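Local structure of putative aldo/keto reductase (Salmonella enterica subsp. enterica serovar Typhimurium, 4R9O) at the interface of chains A and B and the interface of chains A and C. The protein probably acts as an NADP-dependent oxidoreductase of the aldo/keto reductase family, reducing or oxidising carbonyl and alcohol groups of substrates. Coordinates in Å, arbitrary orientation; residue numbers count along the deposited sequence, not the author numbering. Chains: chain A/B/C, Putative aldo/keto reductase.

Contact 1: the interface of chains A and B. Residues chain A 285, 288-289; chain B 102, 134-136.
A:Arg285 reaches across to B:Asp134 and B:Tyr102 where two copies of this aldo/keto reductase, a TIM-barrel enzyme, meet; the patch shows how a short helix can offer one charged and two aromatic side chains to a loop and a short strand of its neighbour. The guanidinium nitrogen NH1 of A:Arg285 forms a salt bridge with carboxylate oxygen OD2 of B:Asp134 at 2.8 Å, entering on the syn side. The two planes are turned 57° apart, so the pair does not form a flat, two-pronged match, and the second nitrogen adds only a weak bond. The same NH1 also donates to the backbone O of B:Tyr102 at 2.8 Å, from above the carbonyl plane and well out of its own guanidinium plane.

Beside this polar grip, B:Leu136 lies over one face of the A:Trp288 indole, its CD2 3.9 Å from the centroid of the six-membered ring. B:Pro135 meets the outer rim of that indole, CG to CZ3 of A:Trp288 at 3.8 Å. A:Phe289 points the edge of its ring at OD1 of B:Asp134, with CZ 3.5 Å away, while its CE1 rests against CD2 of B:Tyr102.

Further out, the backbone N of B:Leu136 donates from above the carboxylate plane to OD1 of B:Asp134 at 2.8 Å, which probably helps to fix that group. Within chain A, with CG anti to the backbone N (chi1 -169°), A:Trp288 brings CE3 over the centre of the A:Phe289 ring. Helix 285-295 carries all three chain A residues, and the A:Arg285 chain, extended from CG to NE, carries the guanidinium to chain B. This pairing is not an exact two-fold and may not be the biological one.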
# COMPACT_ATOMS: atom_id res chain seq x y z
N ARG A 285 4.72 -8.98 -30.34
CA ARG A 285 4.23 -9.11 -28.97
C ARG A 285 5.42 -9.11 -28.03
O ARG A 285 5.41 -8.43 -27.00
CB ARG A 285 3.39 -10.38 -28.79
CG ARG A 285 1.90 -10.17 -29.01
CD ARG A 285 1.10 -11.45 -28.77
NE ARG A 285 -0.33 -11.18 -28.89
CZ ARG A 285 -1.12 -10.84 -27.86
NH1 ARG A 285 -0.61 -10.75 -26.64
NH2 ARG A 285 -2.40 -10.61 -28.06
N TRP A 288 6.69 -5.75 -27.52
CA TRP A 288 5.76 -5.01 -26.68
C TRP A 288 5.95 -5.35 -25.20
O TRP A 288 5.91 -4.47 -24.35
CB TRP A 288 4.31 -5.28 -27.09
CG TRP A 288 3.31 -4.34 -26.42
CD1 TRP A 288 2.86 -3.14 -26.90
CD2 TRP A 288 2.65 -4.53 -25.15
NE1 TRP A 288 1.98 -2.56 -26.01
CE2 TRP A 288 1.83 -3.39 -24.94
CE3 TRP A 288 2.68 -5.54 -24.19
CZ2 TRP A 288 1.04 -3.25 -23.79
CZ3 TRP A 288 1.89 -5.40 -23.05
CH2 TRP A 288 1.08 -4.25 -22.86
N PHE A 289 6.16 -6.63 -24.91
CA PHE A 289 6.26 -7.07 -23.52
C PHE A 289 7.64 -6.77 -22.93
O PHE A 289 7.76 -6.52 -21.73
CB PHE A 289 5.94 -8.57 -23.41
CG PHE A 289 4.46 -8.87 -23.39
CD1 PHE A 289 3.74 -8.82 -22.20
CD2 PHE A 289 3.79 -9.21 -24.56
CE1 PHE A 289 2.38 -9.09 -22.17
CE2 PHE A 289 2.42 -9.49 -24.54
CZ PHE A 289 1.72 -9.44 -23.34
N TYR B 102 2.20 -13.16 -23.07
CA TYR B 102 0.89 -13.68 -23.42
C TYR B 102 0.64 -13.59 -24.90
O TYR B 102 1.13 -12.68 -25.57
CB TYR B 102 -0.20 -12.90 -22.70
CG TYR B 102 -0.06 -12.87 -21.21
CD1 TYR B 102 0.08 -14.04 -20.48
CD2 TYR B 102 -0.08 -11.66 -20.53
CE1 TYR B 102 0.20 -13.99 -19.10
CE2 TYR B 102 0.03 -11.61 -19.17
CZ TYR B 102 0.18 -12.78 -18.46
OH TYR B 102 0.28 -12.69 -17.09
N ASP B 134 -4.73 -10.88 -20.63
CA ASP B 134 -3.65 -10.32 -21.42
C ASP B 134 -3.96 -8.84 -21.71
O ASP B 134 -5.04 -8.52 -22.21
CB ASP B 134 -3.49 -11.16 -22.69
CG ASP B 134 -2.63 -10.51 -23.77
OD1 ASP B 134 -1.81 -9.62 -23.48
OD2 ASP B 134 -2.78 -10.92 -24.95
N PRO B 135 -3.03 -7.93 -21.37
CA PRO B 135 -3.28 -6.51 -21.65
C PRO B 135 -3.48 -6.24 -23.14
O PRO B 135 -4.06 -5.22 -23.50
CB PRO B 135 -2.01 -5.81 -21.14
CG PRO B 135 -0.97 -6.88 -21.12
CD PRO B 135 -1.72 -8.13 -20.72
N LEU B 136 -3.00 -7.14 -23.99
CA LEU B 136 -3.20 -6.99 -25.42
C LEU B 136 -4.42 -7.77 -25.89
O LEU B 136 -4.62 -7.91 -27.09
CB LEU B 136 -1.95 -7.43 -26.19
CG LEU B 136 -0.75 -6.49 -26.09
CD1 LEU B 136 0.40 -6.92 -27.01
CD2 LEU B 136 -1.17 -5.06 -26.39

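Contact 2: the interface of chains A and C. Residues chain A 25, 58, 212-213; chain C 222-224, 227.
A chi1 of -171° turns CG of C:Glu224 away from its backbone N, and a bend at chi2 (-122°) then folds the carboxylate towards the phenol of A:Tyr58, so that one acidic side chain enters the active-site mouth of a neighbouring TIM-barrel. A:Tyr58 is the likely proton donor of this aldo/keto reductase. Its hydroxyl OH sits over the face of the C:Glu224 carboxylate, 3.1 Å from OE2, so any hydrogen bond is poorly directed and doubtful. The oxygen sits at the edge of the phenol ring, in its plane, while the carboxylate is turned 72° against that ring.

The aliphatic part of C:Glu224 is used as well. Its CB lies over one face of A:Trp25, 3.9 Å from the centroid of the five-membered ring, and CG touches CD1 of the same indole at 3.8 Å. A:Trp25 in turn supports the tyrosine from within chain A, its CB lying over the centre of the phenol ring. With its other oxygen, OE1, C:Glu224 stands above the face of A:Trp212, towards the rim, 3.7 Å from CE3. The carboxylate thus lies between the phenol and the A:Trp212 indole, and the approach of OE1 to a ring face probably adds little attraction.

C:Asp223 approaches A:Trp212 differently: its OD2 comes in the plane of the ring, at the edge, 3.6 Å from CZ3. That oxygen also lies 3.4 Å from OG of A:Ser213, a looser polar approach. The backbone O of C:Asn222 faces CZ2 of A:Trp25.

A:Trp212 and A:Ser213 belong to the likely NADP-binding segment, as do C:Asn222 and C:Asp223 in the partner. The two-fold symmetry repeats the contact with the chains exchanged. In this assembly the acidic side chain occupies space beside the catalytic tyrosine and probably restricts substrate access there; whether that happens in solution, the structure alone does not show.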
# COMPACT_ATOMS: atom_id res chain seq x y z
N TRP A 25 -1.46 22.16 -24.85
CA TRP A 25 -1.36 22.59 -23.45
C TRP A 25 -0.07 23.36 -23.15
O TRP A 25 -0.02 24.17 -22.21
CB TRP A 25 -1.53 21.37 -22.50
CG TRP A 25 -0.30 20.59 -22.17
CD1 TRP A 25 0.51 20.76 -21.08
CD2 TRP A 25 0.25 19.49 -22.90
NE1 TRP A 25 1.53 19.84 -21.10
CE2 TRP A 25 1.40 19.05 -22.21
CE3 TRP A 25 -0.11 18.84 -24.09
CZ2 TRP A 25 2.18 17.99 -22.66
CZ3 TRP A 25 0.66 17.78 -24.53
CH2 TRP A 25 1.80 17.37 -23.82
N TYR A 58 -5.53 25.71 -19.64
CA TYR A 58 -4.14 25.60 -20.12
C TYR A 58 -3.46 26.96 -20.28
O TYR A 58 -4.06 27.92 -20.79
CB TYR A 58 -4.07 24.84 -21.44
CG TYR A 58 -4.37 23.35 -21.37
CD1 TYR A 58 -4.29 22.64 -20.17
CD2 TYR A 58 -4.76 22.67 -22.50
CE1 TYR A 58 -4.58 21.28 -20.12
CE2 TYR A 58 -5.04 21.33 -22.47
CZ TYR A 58 -4.96 20.64 -21.29
OH TYR A 58 -5.26 19.30 -21.32
N TRP A 212 -2.94 10.74 -23.08
CA TRP A 212 -2.04 11.85 -22.78
C TRP A 212 -0.86 11.38 -21.92
O TRP A 212 -0.86 10.25 -21.42
CB TRP A 212 -2.79 13.02 -22.13
CG TRP A 212 -3.45 12.76 -20.83
CD1 TRP A 212 -4.69 12.24 -20.61
CD2 TRP A 212 -2.91 13.05 -19.53
NE1 TRP A 212 -4.96 12.18 -19.27
CE2 TRP A 212 -3.88 12.67 -18.58
CE3 TRP A 212 -1.70 13.60 -19.08
CZ2 TRP A 212 -3.68 12.81 -17.20
CZ3 TRP A 212 -1.51 13.74 -17.71
CH2 TRP A 212 -2.49 13.34 -16.80
N SER A 213 0.15 12.24 -21.79
CA SER A 213 1.47 11.87 -21.23
C SER A 213 2.07 10.61 -21.86
O SER A 213 2.67 9.78 -21.17
CB SER A 213 1.37 11.69 -19.71
OG SER A 213 1.65 12.91 -19.06
N ASN C 222 6.36 19.32 -18.17
CA ASN C 222 5.85 18.48 -19.25
C ASN C 222 4.73 17.53 -18.86
O ASN C 222 4.12 16.90 -19.72
CB ASN C 222 6.99 17.67 -19.87
CG ASN C 222 8.11 18.54 -20.37
OD1 ASN C 222 8.03 19.11 -21.46
ND2 ASN C 222 9.17 18.65 -19.57
N ASP C 223 4.45 17.40 -17.57
CA ASP C 223 3.34 16.56 -17.16
C ASP C 223 2.11 17.43 -16.98
O ASP C 223 1.98 18.16 -15.99
CB ASP C 223 3.66 15.80 -15.87
CG ASP C 223 2.73 14.63 -15.62
OD1 ASP C 223 3.15 13.68 -14.93
OD2 ASP C 223 1.58 14.66 -16.12
N GLU C 224 1.21 17.35 -17.97
CA GLU C 224 -0.02 18.14 -18.00
C GLU C 224 -0.81 18.09 -16.69
O GLU C 224 -1.63 18.96 -16.42
CB GLU C 224 -0.91 17.65 -19.16
CG GLU C 224 -2.13 18.52 -19.44
CD GLU C 224 -3.42 17.74 -19.34
OE1 GLU C 224 -3.49 16.68 -19.98
OE2 GLU C 224 -4.34 18.18 -18.63
N GLN C 227 0.10 20.97 -14.34
CA GLN C 227 -0.17 22.31 -14.87
C GLN C 227 -0.88 23.21 -13.85
O GLN C 227 -0.48 24.36 -13.68
CB GLN C 227 -0.98 22.23 -16.17
CG GLN C 227 -1.59 23.56 -16.64
CD GLN C 227 -0.59 24.47 -17.35
OE1 GLN C 227 -0.01 24.10 -18.37
NE2 GLN C 227 -0.40 25.67 -16.82

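Contact 1 and contact 2 lie about 27 Å apart, measured between the centres of their C-alpha atoms, and share no residue, although chain A takes part in both. Its C-terminal helix 285-295 serves the first, whereas residues at and near the likely catalytic and cofactor sites, among them the start of helix 58-61 and the end of strand 210-212, serve the second. The centre of contact 1 is itself about 19 Å from B:Tyr58, well away from the partner's active site. One chain can therefore engage two neighbours at once through separate surfaces, which may help build the six-copy deposited assembly, although that need not be the biological one.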